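PDB 6P2I: glycerate dehydrogenase from Bacillus sp. 5mfcol3.1, which reduces acyclic imino acids made in situ by a partner oxidase, probably drawing hydride from NADPH to give D-amino acids such as D-arginine. Local coordinates for residues A[92-101]-A[282-293]; A[143-154]-A[189-200]. All blocks are in the same frame, centred on the assembly; numbering follows the deposited sequence. Where two conformers were deposited one is given.

Contact 1 (A[92-101]-A[282-293]); sequences SNCPQYSKQA and AREKNMYELIEN. With DAR (D-arginine), chain D; NAP (NADP nicotinamide-adenine-dinucleotide phosphate), chain C; EDO (1,2-ethanediol), chain I.
Two backbone amides of the loop, Q96 N and Y97 N, converge on E289 OE1, both through weak hydrogen bonds, while E289 OE2 takes the sounder bond from Q96 N at 2.8 Å on its syn lone pair. The glutamate chain runs extended beyond CG (chi2 -177°), which carries the acid across from the helix, with P95 CD packed against OE2. Next to it, Y97 and N286 lie side by side: ring and amide planes are 9° apart, and N286 CG sits 3.7 Å above the centre of the Y97 ring. S98 CB covers the opposite face, towards the rim. The amide is anchored at both ends, since N286 OD1 accepts NH1 of D-arginine at 2.8 Å in a nearly straight bond (171°) and N286 ND2 donates to I72 O. Y97 OH also lies by the ligand, but too close in the model for its position to be trusted. As in D-2-hydroxyacid dehydrogenases, the chain crosses twice between its domains here: 92-101 leads from strand 90-92 through a type I turn, Q96 to K99, into helix 99-114, and helix 280-298 comes back and packs on that loop. A water links Q96 O with K285 NZ at the outer edge. Nearer strand 90-92, N293 ND2 donates to N93 O over 2.9 Å from well above the carbonyl plane, and N293 OD1 accepts from N304 ND2.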
# COMPACT_ATOMS: atom_id res chain seq x y z
N SER A 92 -26.42 12.80 -16.51
CA SER A 92 -25.91 11.51 -16.09
C SER A 92 -24.45 11.66 -15.70
O SER A 92 -23.75 12.54 -16.21
CB SER A 92 -26.00 10.44 -17.21
OG SER A 92 -27.33 10.06 -17.50
N ASN A 93 -23.97 10.78 -14.82
CA ASN A 93 -22.54 10.68 -14.58
C ASN A 93 -22.03 9.35 -15.12
O ASN A 93 -22.77 8.58 -15.74
CB ASN A 93 -22.22 10.87 -13.09
CG ASN A 93 -22.74 9.74 -12.21
OD1 ASN A 93 -23.59 8.94 -12.61
ND2 ASN A 93 -22.26 9.70 -10.98
N CYS A 94 -20.74 9.09 -14.88
CA CYS A 94 -20.15 7.78 -15.12
C CYS A 94 -19.87 7.20 -13.74
O CYS A 94 -18.93 7.64 -13.06
CB CYS A 94 -18.87 7.87 -15.96
SG CYS A 94 -19.23 8.51 -17.64
N PRO A 95 -20.67 6.26 -13.28
CA PRO A 95 -20.78 6.02 -11.83
C PRO A 95 -19.83 5.02 -11.23
O PRO A 95 -19.67 5.04 -10.00
CB PRO A 95 -22.22 5.50 -11.69
CG PRO A 95 -22.48 4.80 -12.98
CD PRO A 95 -21.76 5.60 -14.03
N GLN A 96 -19.24 4.11 -12.00
CA GLN A 96 -18.49 3.02 -11.38
C GLN A 96 -17.10 2.79 -11.95
O GLN A 96 -16.37 1.94 -11.43
CB GLN A 96 -19.28 1.70 -11.48
CG GLN A 96 -20.69 1.78 -10.93
CD GLN A 96 -21.30 0.42 -10.66
OE1 GLN A 96 -20.59 -0.58 -10.49
NE2 GLN A 96 -22.63 0.37 -10.59
N TYR A 97 -16.69 3.54 -12.98
CA TYR A 97 -15.46 3.22 -13.70
C TYR A 97 -14.24 3.14 -12.79
O TYR A 97 -13.34 2.34 -13.05
CB TYR A 97 -15.21 4.27 -14.81
CG TYR A 97 -14.88 5.65 -14.28
CD1 TYR A 97 -15.88 6.54 -13.87
CD2 TYR A 97 -13.56 6.09 -14.20
CE1 TYR A 97 -15.56 7.80 -13.37
CE2 TYR A 97 -13.24 7.34 -13.70
CZ TYR A 97 -14.24 8.18 -13.29
OH TYR A 97 -13.91 9.43 -12.79
N SER A 98 -14.18 3.96 -11.74
CA SER A 98 -12.93 4.06 -10.99
C SER A 98 -12.95 3.33 -9.65
O SER A 98 -11.95 3.40 -8.93
CB SER A 98 -12.58 5.54 -10.73
OG SER A 98 -13.38 6.06 -9.68
N LYS A 99 -14.04 2.66 -9.29
CA LYS A 99 -14.18 2.24 -7.89
C LYS A 99 -13.07 1.28 -7.46
O LYS A 99 -12.60 1.36 -6.32
CB LYS A 99 -15.57 1.66 -7.62
CG LYS A 99 -15.94 0.33 -8.27
CD LYS A 99 -17.40 -0.01 -7.91
CE LYS A 99 -17.84 -1.34 -8.53
NZ LYS A 99 -19.15 -1.82 -7.99
N GLN A 100 -12.62 0.39 -8.35
CA GLN A 100 -11.53 -0.51 -7.96
C GLN A 100 -10.21 0.25 -7.86
O GLN A 100 -9.43 0.03 -6.93
CB GLN A 100 -11.41 -1.67 -8.96
CG GLN A 100 -10.32 -2.68 -8.57
CD GLN A 100 -10.71 -3.50 -7.36
OE1 GLN A 100 -11.90 -3.74 -7.11
NE2 GLN A 100 -9.71 -3.95 -6.60
N ALA A 101 -9.94 1.14 -8.83
CA ALA A 101 -8.73 1.95 -8.78
C ALA A 101 -8.67 2.79 -7.51
O ALA A 101 -7.64 2.84 -6.84
CB ALA A 101 -8.67 2.86 -10.02
N ALA A 282 -9.71 1.47 -15.21
CA ALA A 282 -10.69 2.51 -14.93
C ALA A 282 -10.93 3.40 -16.15
O ALA A 282 -12.08 3.71 -16.48
CB ALA A 282 -10.25 3.36 -13.74
N ARG A 283 -9.86 3.84 -16.82
CA ARG A 283 -10.09 4.76 -17.93
C ARG A 283 -10.79 4.07 -19.08
O ARG A 283 -11.56 4.72 -19.81
CB ARG A 283 -8.77 5.39 -18.38
CG ARG A 283 -7.82 4.46 -19.12
CD ARG A 283 -6.57 5.19 -19.56
NE ARG A 283 -5.76 4.39 -20.48
CZ ARG A 283 -4.66 4.84 -21.08
NH1 ARG A 283 -4.23 6.08 -20.86
NH2 ARG A 283 -4.00 4.05 -21.91
N GLU A 284 -10.58 2.77 -19.26
CA GLU A 284 -11.35 2.05 -20.28
C GLU A 284 -12.81 1.93 -19.87
O GLU A 284 -13.71 2.19 -20.68
CB GLU A 284 -10.74 0.67 -20.54
CG GLU A 284 -10.88 0.21 -21.99
CD GLU A 284 -10.10 1.08 -22.98
OE1 GLU A 284 -9.20 1.84 -22.56
OE2 GLU A 284 -10.38 0.99 -24.20
N LYS A 285 -13.07 1.55 -18.62
CA LYS A 285 -14.45 1.49 -18.14
C LYS A 285 -15.12 2.84 -18.26
O LYS A 285 -16.33 2.92 -18.53
CB LYS A 285 -14.48 1.02 -16.69
CG LYS A 285 -14.35 -0.48 -16.53
CD LYS A 285 -14.15 -0.83 -15.04
CE LYS A 285 -14.49 -2.26 -14.74
NZ LYS A 285 -14.39 -2.50 -13.26
N ASN A 286 -14.37 3.93 -18.04
CA ASN A 286 -14.91 5.27 -18.17
C ASN A 286 -15.48 5.47 -19.57
O ASN A 286 -16.56 6.06 -19.73
CB ASN A 286 -13.79 6.28 -17.87
CG ASN A 286 -14.30 7.68 -17.49
OD1 ASN A 286 -13.48 8.56 -17.19
ND2 ASN A 286 -15.61 7.91 -17.51
N MET A 287 -14.78 4.97 -20.58
CA MET A 287 -15.26 5.06 -21.96
C MET A 287 -16.50 4.21 -22.17
O MET A 287 -17.44 4.63 -22.86
CB MET A 287 -14.15 4.64 -22.93
CG MET A 287 -12.88 5.48 -22.85
SD MET A 287 -13.15 7.23 -23.25
CE MET A 287 -13.31 7.98 -21.63
N TYR A 288 -16.52 3.00 -21.60
CA TYR A 288 -17.70 2.15 -21.73
C TYR A 288 -18.92 2.82 -21.12
O TYR A 288 -20.03 2.72 -21.67
CB TYR A 288 -17.49 0.79 -21.07
CG TYR A 288 -16.31 -0.04 -21.53
CD1 TYR A 288 -15.77 0.08 -22.80
CD2 TYR A 288 -15.75 -1.00 -20.68
CE1 TYR A 288 -14.69 -0.70 -23.22
CE2 TYR A 288 -14.68 -1.78 -21.08
CZ TYR A 288 -14.15 -1.63 -22.34
OH TYR A 288 -13.08 -2.42 -22.72
N GLU A 289 -18.75 3.49 -19.97
CA GLU A 289 -19.87 4.16 -19.32
C GLU A 289 -20.34 5.36 -20.12
O GLU A 289 -21.54 5.58 -20.27
CB GLU A 289 -19.48 4.60 -17.90
CG GLU A 289 -19.45 3.41 -16.92
CD GLU A 289 -19.14 3.80 -15.48
OE1 GLU A 289 -18.47 4.82 -15.25
OE2 GLU A 289 -19.56 3.05 -14.57
N LEU A 290 -19.40 6.15 -20.63
CA LEU A 290 -19.76 7.28 -21.49
C LEU A 290 -20.59 6.82 -22.68
O LEU A 290 -21.62 7.43 -23.01
CB LEU A 290 -18.48 7.97 -21.97
CG LEU A 290 -18.67 8.98 -23.09
CD1 LEU A 290 -19.54 10.14 -22.63
CD2 LEU A 290 -17.33 9.48 -23.57
N ILE A 291 -20.17 5.73 -23.32
CA ILE A 291 -20.87 5.23 -24.50
C ILE A 291 -22.22 4.65 -24.10
O ILE A 291 -23.22 4.82 -24.81
CB ILE A 291 -20.00 4.21 -25.25
CG1 ILE A 291 -18.85 4.93 -25.94
CG2 ILE A 291 -20.82 3.41 -26.26
CD1 ILE A 291 -17.68 4.03 -26.31
N GLU A 292 -22.27 3.97 -22.95
CA GLU A 292 -23.54 3.43 -22.49
C GLU A 292 -24.53 4.54 -22.19
O GLU A 292 -25.72 4.42 -22.48
CB GLU A 292 -23.34 2.56 -21.25
CG GLU A 292 -24.65 2.05 -20.70
CD GLU A 292 -24.44 1.07 -19.56
OE1 GLU A 292 -23.30 0.99 -19.06
OE2 GLU A 292 -25.42 0.40 -19.17
N ASN A 293 -24.05 5.65 -21.62
CA ASN A 293 -24.92 6.80 -21.40
C ASN A 293 -25.52 7.30 -22.71
O ASN A 293 -26.73 7.57 -22.79
CB ASN A 293 -24.15 7.92 -20.70
CG ASN A 293 -23.99 7.66 -19.22
OD1 ASN A 293 -24.81 6.97 -18.62
ND2 ASN A 293 -22.95 8.23 -18.62
N DAR D . -13.14 13.46 -9.38
CA DAR D . -13.10 12.04 -9.73
CB DAR D . -11.98 11.73 -10.74
CG DAR D . -12.15 12.45 -12.08
CD DAR D . -11.29 11.82 -13.17
NE DAR D . -11.47 12.35 -14.52
CZ DAR D . -11.88 11.57 -15.52
NH1 DAR D . -12.56 10.44 -15.26
NH2 DAR D . -11.63 11.89 -16.79
C DAR D . -14.46 11.57 -10.21
O DAR D . -14.60 10.65 -11.04
OXT DAR D . -15.45 12.13 -9.74
PA NAP C . -21.87 6.71 -4.19
O1A NAP C . -22.93 7.73 -4.55
O2A NAP C . -22.00 5.30 -4.70
O5B NAP C . -21.80 6.63 -2.59
C5B NAP C . -21.87 7.80 -1.79
C4B NAP C . -21.99 7.35 -0.34
O4B NAP C . -21.97 8.52 0.48
C3B NAP C . -23.33 6.65 -0.06
O3B NAP C . -23.14 5.70 1.01
C2B NAP C . -24.21 7.77 0.45
O2B NAP C . -25.26 7.31 1.28
C1B NAP C . -23.18 8.54 1.25
N9A NAP C . -23.64 9.91 1.53
C8A NAP C . -24.11 10.81 0.65
N7A NAP C . -24.46 11.95 1.29
C5A NAP C . -24.22 11.76 2.60
C6A NAP C . -24.36 12.56 3.83
N6A NAP C . -24.85 13.82 3.78
N1A NAP C . -23.99 11.99 4.99
C2A NAP C . -23.50 10.73 5.06
N3A NAP C . -23.33 9.93 3.98
C4A NAP C . -23.68 10.41 2.75
O3 NAP C . -20.47 7.40 -4.57
PN NAP C . -19.08 6.68 -4.95
O1N NAP C . -19.16 6.12 -6.35
O2N NAP C . -18.67 5.75 -3.83
O5D NAP C . -18.11 7.95 -5.00
C5D NAP C . -17.91 8.76 -3.83
C4D NAP C . -17.04 9.96 -4.16
O4D NAP C . -15.73 9.51 -4.51
C3D NAP C . -17.47 10.75 -5.38
O3D NAP C . -18.53 11.68 -5.08
C2D NAP C . -16.18 11.43 -5.80
O2D NAP C . -16.13 12.75 -5.24
C1D NAP C . -15.07 10.55 -5.22
N1N NAP C . -14.24 9.99 -6.29
C2N NAP C . -12.91 10.21 -6.28
C3N NAP C . -12.09 9.72 -7.29
C7N NAP C . -10.61 10.00 -7.26
O7N NAP C . -9.95 9.84 -8.28
N7N NAP C . -10.03 10.47 -6.15
C4N NAP C . -12.66 8.99 -8.33
C5N NAP C . -14.05 8.79 -8.33
C6N NAP C . -14.81 9.30 -7.29
P2B NAP C . -26.69 6.81 0.72
O1X NAP C . -27.20 7.93 -0.16
O2X NAP C . -26.39 5.56 -0.07
O3X NAP C . -27.47 6.53 1.98
C1 EDO I . -12.27 -5.64 -4.26
O1 EDO I . -12.89 -5.61 -5.56
C2 EDO I . -11.21 -6.74 -4.22
O2 EDO I . -10.06 -6.35 -4.99
O HOH W 1 -16.26 -0.78 -12.17

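Contact 2 (A[143-154]-A[189-200]); sequences KTIGLIGIGQIG and LMKKSDIISLHI. With NAP (NADP nicotinamide-adenine-dinucleotide phosphate), chain C.
The H199 imidazole has L147 CD2 at its edge, near the ring plane and 4.2 Å from CD2 of the histidine, while I153 CG2 comes obliquely to within 3.4 Å of H199 ND1. Its NE2 makes a weak bond to S197 OG. The carboxylate of D194, the other flat group, takes T144 N on the anti lone pair of OD2, at 2.9 Å and almost straight (178°); with CG opposite its own carbonyl carbon (chi1 -59°), it reaches back to that amide, and OD1 pairs with K219. T144 O in turn accepts both D194 N and I195 N. From there strands 144-148 and 195-198 run parallel, bonded from G146 N to I195 O (2.7 Å) through to H199 N on I148 O, as central neighbours of a Rossmann sheet. I148 CG1 packs 3.9 Å from L189 CD2. S193 OG, hydrogen-bonded back to L189 O, lies 3.3 Å from G146 CA, where a CB on the glycine would collide with it. With an alanine here instead of D194, T144 N would probably lose its acceptor and K219 a carboxylate partner. Beyond the strands, the GxGxxG-type turn offers Q152 N and I153 N to the NADP diphosphate, and a water accepts from G151 N and G154 N within hydrogen-bonding distance of H199 O and NAP O2N. K173 adds a charged side chain to the cofactor site, but at this turn the diphosphate grip rests on backbone shape.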
# COMPACT_ATOMS: atom_id res chain seq x y z
N LYS A 143 -7.50 -4.22 12.70
CA LYS A 143 -7.82 -2.85 13.06
C LYS A 143 -9.21 -2.50 12.56
O LYS A 143 -9.80 -3.19 11.73
CB LYS A 143 -6.80 -1.88 12.49
CG LYS A 143 -5.37 -2.17 12.94
CD LYS A 143 -5.20 -1.92 14.43
CE LYS A 143 -3.79 -2.26 14.88
NZ LYS A 143 -3.42 -3.66 14.53
N THR A 144 -9.73 -1.39 13.06
CA THR A 144 -11.05 -0.91 12.67
C THR A 144 -10.88 0.19 11.63
O THR A 144 -10.21 1.19 11.89
CB THR A 144 -11.83 -0.38 13.87
OG1 THR A 144 -12.11 -1.46 14.77
CG2 THR A 144 -13.16 0.25 13.39
N ILE A 145 -11.50 -0.00 10.47
CA ILE A 145 -11.54 1.03 9.44
C ILE A 145 -12.95 1.58 9.38
O ILE A 145 -13.92 0.82 9.34
CB ILE A 145 -11.08 0.50 8.07
CG1 ILE A 145 -11.15 1.62 7.03
CG2 ILE A 145 -11.90 -0.71 7.62
CD1 ILE A 145 -10.42 1.29 5.72
N GLY A 146 -13.06 2.91 9.39
CA GLY A 146 -14.36 3.57 9.37
C GLY A 146 -14.54 4.29 8.05
O GLY A 146 -13.71 5.11 7.66
N LEU A 147 -15.61 3.96 7.35
CA LEU A 147 -15.87 4.45 6.01
C LEU A 147 -16.99 5.48 6.08
O LEU A 147 -18.13 5.14 6.41
CB LEU A 147 -16.22 3.29 5.08
CG LEU A 147 -15.19 2.15 5.07
CD1 LEU A 147 -15.68 0.95 4.25
CD2 LEU A 147 -13.85 2.64 4.55
N ILE A 148 -16.66 6.75 5.81
CA ILE A 148 -17.66 7.81 5.76
C ILE A 148 -18.17 7.83 4.32
O ILE A 148 -17.53 8.41 3.43
CB ILE A 148 -17.09 9.16 6.20
CG1 ILE A 148 -16.57 9.08 7.64
CG2 ILE A 148 -18.15 10.28 6.05
CD1 ILE A 148 -15.80 10.31 8.08
N GLY A 149 -19.30 7.17 4.08
CA GLY A 149 -19.76 6.89 2.73
C GLY A 149 -19.49 5.44 2.39
O GLY A 149 -18.34 4.98 2.45
N ILE A 150 -20.55 4.69 2.06
CA ILE A 150 -20.44 3.25 1.85
C ILE A 150 -21.25 2.90 0.61
O ILE A 150 -22.07 1.97 0.63
CB ILE A 150 -20.88 2.46 3.10
CG1 ILE A 150 -22.20 3.01 3.66
CG2 ILE A 150 -19.81 2.53 4.18
CD1 ILE A 150 -22.64 2.29 4.94
N GLY A 151 -21.01 3.63 -0.47
CA GLY A 151 -21.60 3.39 -1.77
C GLY A 151 -20.69 2.55 -2.63
O GLY A 151 -20.09 1.57 -2.16
N GLN A 152 -20.56 2.94 -3.90
CA GLN A 152 -19.76 2.16 -4.85
C GLN A 152 -18.33 1.99 -4.36
O GLN A 152 -17.81 0.87 -4.31
CB GLN A 152 -19.76 2.83 -6.23
CG GLN A 152 -21.13 2.91 -6.89
CD GLN A 152 -21.74 1.54 -7.18
OE1 GLN A 152 -21.03 0.55 -7.37
NE2 GLN A 152 -23.06 1.48 -7.22
N ILE A 153 -17.67 3.09 -3.99
CA ILE A 153 -16.27 2.99 -3.62
C ILE A 153 -16.12 2.50 -2.18
O ILE A 153 -15.30 1.62 -1.90
CB ILE A 153 -15.54 4.34 -3.85
CG1 ILE A 153 -15.70 4.75 -5.31
CG2 ILE A 153 -14.04 4.19 -3.53
CD1 ILE A 153 -15.08 6.12 -5.69
N GLY A 154 -16.92 3.04 -1.26
CA GLY A 154 -16.84 2.59 0.13
C GLY A 154 -17.03 1.09 0.26
O GLY A 154 -16.31 0.42 1.01
N LEU A 189 -17.86 6.77 14.84
CA LEU A 189 -16.87 6.42 13.82
C LEU A 189 -15.54 7.10 14.10
O LEU A 189 -14.48 6.46 14.04
CB LEU A 189 -17.37 6.79 12.43
CG LEU A 189 -16.56 6.25 11.25
CD1 LEU A 189 -17.48 5.99 10.07
CD2 LEU A 189 -15.39 7.19 10.84
N MET A 190 -15.57 8.40 14.41
CA MET A 190 -14.33 9.13 14.66
C MET A 190 -13.64 8.62 15.92
O MET A 190 -12.41 8.59 15.97
CB MET A 190 -14.60 10.63 14.78
CG MET A 190 -15.23 11.25 13.53
SD MET A 190 -14.21 11.09 12.05
CE MET A 190 -12.90 12.27 12.39
N LYS A 191 -14.41 8.20 16.93
CA LYS A 191 -13.80 7.74 18.18
C LYS A 191 -13.18 6.36 18.03
O LYS A 191 -12.12 6.08 18.61
CB LYS A 191 -14.85 7.71 19.29
CG LYS A 191 -15.24 9.06 19.86
CD LYS A 191 -16.35 8.88 20.89
CE LYS A 191 -16.76 10.20 21.52
NZ LYS A 191 -18.05 10.06 22.26
N LYS A 192 -13.82 5.47 17.27
CA LYS A 192 -13.45 4.05 17.31
C LYS A 192 -12.55 3.62 16.16
O LYS A 192 -11.94 2.54 16.26
CB LYS A 192 -14.71 3.18 17.29
CG LYS A 192 -15.67 3.41 18.46
CD LYS A 192 -15.05 3.04 19.79
CE LYS A 192 -16.00 2.16 20.61
NZ LYS A 192 -17.35 2.76 20.77
N SER A 193 -12.42 4.40 15.10
CA SER A 193 -11.68 3.96 13.93
C SER A 193 -10.18 4.12 14.12
O SER A 193 -9.70 5.16 14.59
CB SER A 193 -12.10 4.73 12.68
OG SER A 193 -13.48 4.57 12.41
N ASP A 194 -9.43 3.09 13.74
CA ASP A 194 -7.99 3.22 13.61
C ASP A 194 -7.63 3.88 12.29
O ASP A 194 -6.62 4.59 12.20
CB ASP A 194 -7.35 1.84 13.71
CG ASP A 194 -7.66 1.19 15.02
OD1 ASP A 194 -7.32 1.80 16.05
OD2 ASP A 194 -8.27 0.08 15.05
N ILE A 195 -8.45 3.64 11.27
CA ILE A 195 -8.28 4.19 9.94
C ILE A 195 -9.62 4.77 9.52
O ILE A 195 -10.66 4.12 9.70
CB ILE A 195 -7.81 3.11 8.94
CG1 ILE A 195 -6.47 2.50 9.40
CG2 ILE A 195 -7.70 3.69 7.53
CD1 ILE A 195 -6.36 1.00 9.21
N ILE A 196 -9.62 5.99 9.01
CA ILE A 196 -10.84 6.64 8.54
C ILE A 196 -10.64 6.97 7.08
O ILE A 196 -9.61 7.53 6.70
CB ILE A 196 -11.14 7.92 9.34
CG1 ILE A 196 -11.37 7.60 10.81
CG2 ILE A 196 -12.35 8.66 8.73
CD1 ILE A 196 -11.17 8.77 11.76
N SER A 197 -11.63 6.61 6.25
CA SER A 197 -11.55 6.90 4.81
C SER A 197 -12.86 7.51 4.33
O SER A 197 -13.94 6.98 4.63
CB SER A 197 -11.23 5.63 4.02
OG SER A 197 -10.89 5.92 2.68
N LEU A 198 -12.77 8.60 3.57
CA LEU A 198 -13.94 9.31 3.06
C LEU A 198 -14.32 8.79 1.68
O LEU A 198 -13.47 8.66 0.80
CB LEU A 198 -13.67 10.82 3.00
CG LEU A 198 -13.69 11.55 4.35
CD1 LEU A 198 -12.79 12.78 4.32
CD2 LEU A 198 -15.12 11.94 4.72
N HIS A 199 -15.62 8.53 1.49
CA HIS A 199 -16.15 8.04 0.22
C HIS A 199 -17.54 8.62 0.00
O HIS A 199 -18.53 7.91 -0.14
CB HIS A 199 -16.13 6.51 0.20
CG HIS A 199 -14.76 5.96 0.33
ND1 HIS A 199 -13.82 6.07 -0.68
CD2 HIS A 199 -14.12 5.37 1.37
CE1 HIS A 199 -12.69 5.53 -0.28
NE2 HIS A 199 -12.84 5.10 0.96
N ILE A 200 -17.60 9.95 -0.03
CA ILE A 200 -18.86 10.68 0.01
C ILE A 200 -18.80 11.82 -0.99
O ILE A 200 -17.73 12.42 -1.19
CB ILE A 200 -19.12 11.16 1.45
CG1 ILE A 200 -20.52 11.72 1.64
CG2 ILE A 200 -18.06 12.15 1.91
CD1 ILE A 200 -20.78 12.16 3.06
PA NAP C . -21.87 6.71 -4.19
O1A NAP C . -22.93 7.73 -4.55
O2A NAP C . -22.00 5.30 -4.70
O5B NAP C . -21.80 6.63 -2.59
C5B NAP C . -21.87 7.80 -1.79
C4B NAP C . -21.99 7.35 -0.34
O4B NAP C . -21.97 8.52 0.48
C3B NAP C . -23.33 6.65 -0.06
O3B NAP C . -23.14 5.70 1.01
C2B NAP C . -24.21 7.77 0.45
O2B NAP C . -25.26 7.31 1.28
C1B NAP C . -23.18 8.54 1.25
N9A NAP C . -23.64 9.91 1.53
C8A NAP C . -24.11 10.81 0.65
N7A NAP C . -24.46 11.95 1.29
C5A NAP C . -24.22 11.76 2.60
C6A NAP C . -24.36 12.56 3.83
N6A NAP C . -24.85 13.82 3.78
N1A NAP C . -23.99 11.99 4.99
C2A NAP C . -23.50 10.73 5.06
N3A NAP C . -23.33 9.93 3.98
C4A NAP C . -23.68 10.41 2.75
O3 NAP C . -20.47 7.40 -4.57
PN NAP C . -19.08 6.68 -4.95
O1N NAP C . -19.16 6.12 -6.35
O2N NAP C . -18.67 5.75 -3.83
O5D NAP C . -18.11 7.95 -5.00
C5D NAP C . -17.91 8.76 -3.83
C4D NAP C . -17.04 9.96 -4.16
O4D NAP C . -15.73 9.51 -4.51
C3D NAP C . -17.47 10.75 -5.38
O3D NAP C . -18.53 11.68 -5.08
C2D NAP C . -16.18 11.43 -5.80
O2D NAP C . -16.13 12.75 -5.24
C1D NAP C . -15.07 10.55 -5.22
N1N NAP C . -14.24 9.99 -6.29
C2N NAP C . -12.91 10.21 -6.28
C3N NAP C . -12.09 9.72 -7.29
C7N NAP C . -10.61 10.00 -7.26
O7N NAP C . -9.95 9.84 -8.28
N7N NAP C . -10.03 10.47 -6.15
C4N NAP C . -12.66 8.99 -8.33
C5N NAP C . -14.05 8.79 -8.33
C6N NAP C . -14.81 9.30 -7.29
P2B NAP C . -26.69 6.81 0.72
O1X NAP C . -27.20 7.93 -0.16
O2X NAP C . -26.39 5.56 -0.07
O3X NAP C . -27.47 6.53 1.98
O HOH W 2 -18.89 5.32 -1.20

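How the contacts relate
Both contacts are largely buried, but they illustrate different tasks. Contact 2 belongs to the middle of the seven-stranded cofactor-binding sheet, where regular backbone bonds and aliphatic side chains dominate; contact 1 joins a loop to a helix where the domains meet, and side-chain carboxylate and amide groups do the bonding. The centres of contact 1 and contact 2 are about 24 Å apart. Yet they share NADP: the nicotinamide end lies by S98 of contact 1, the diphosphate and adenosine by contact 2. They also touch directly, with K99 NZ probably hydrogen-bonded to Q152 OE1 and K99 CB packed on I153. Along the chain, contact 2 is nested within the loop that contact 1 closes.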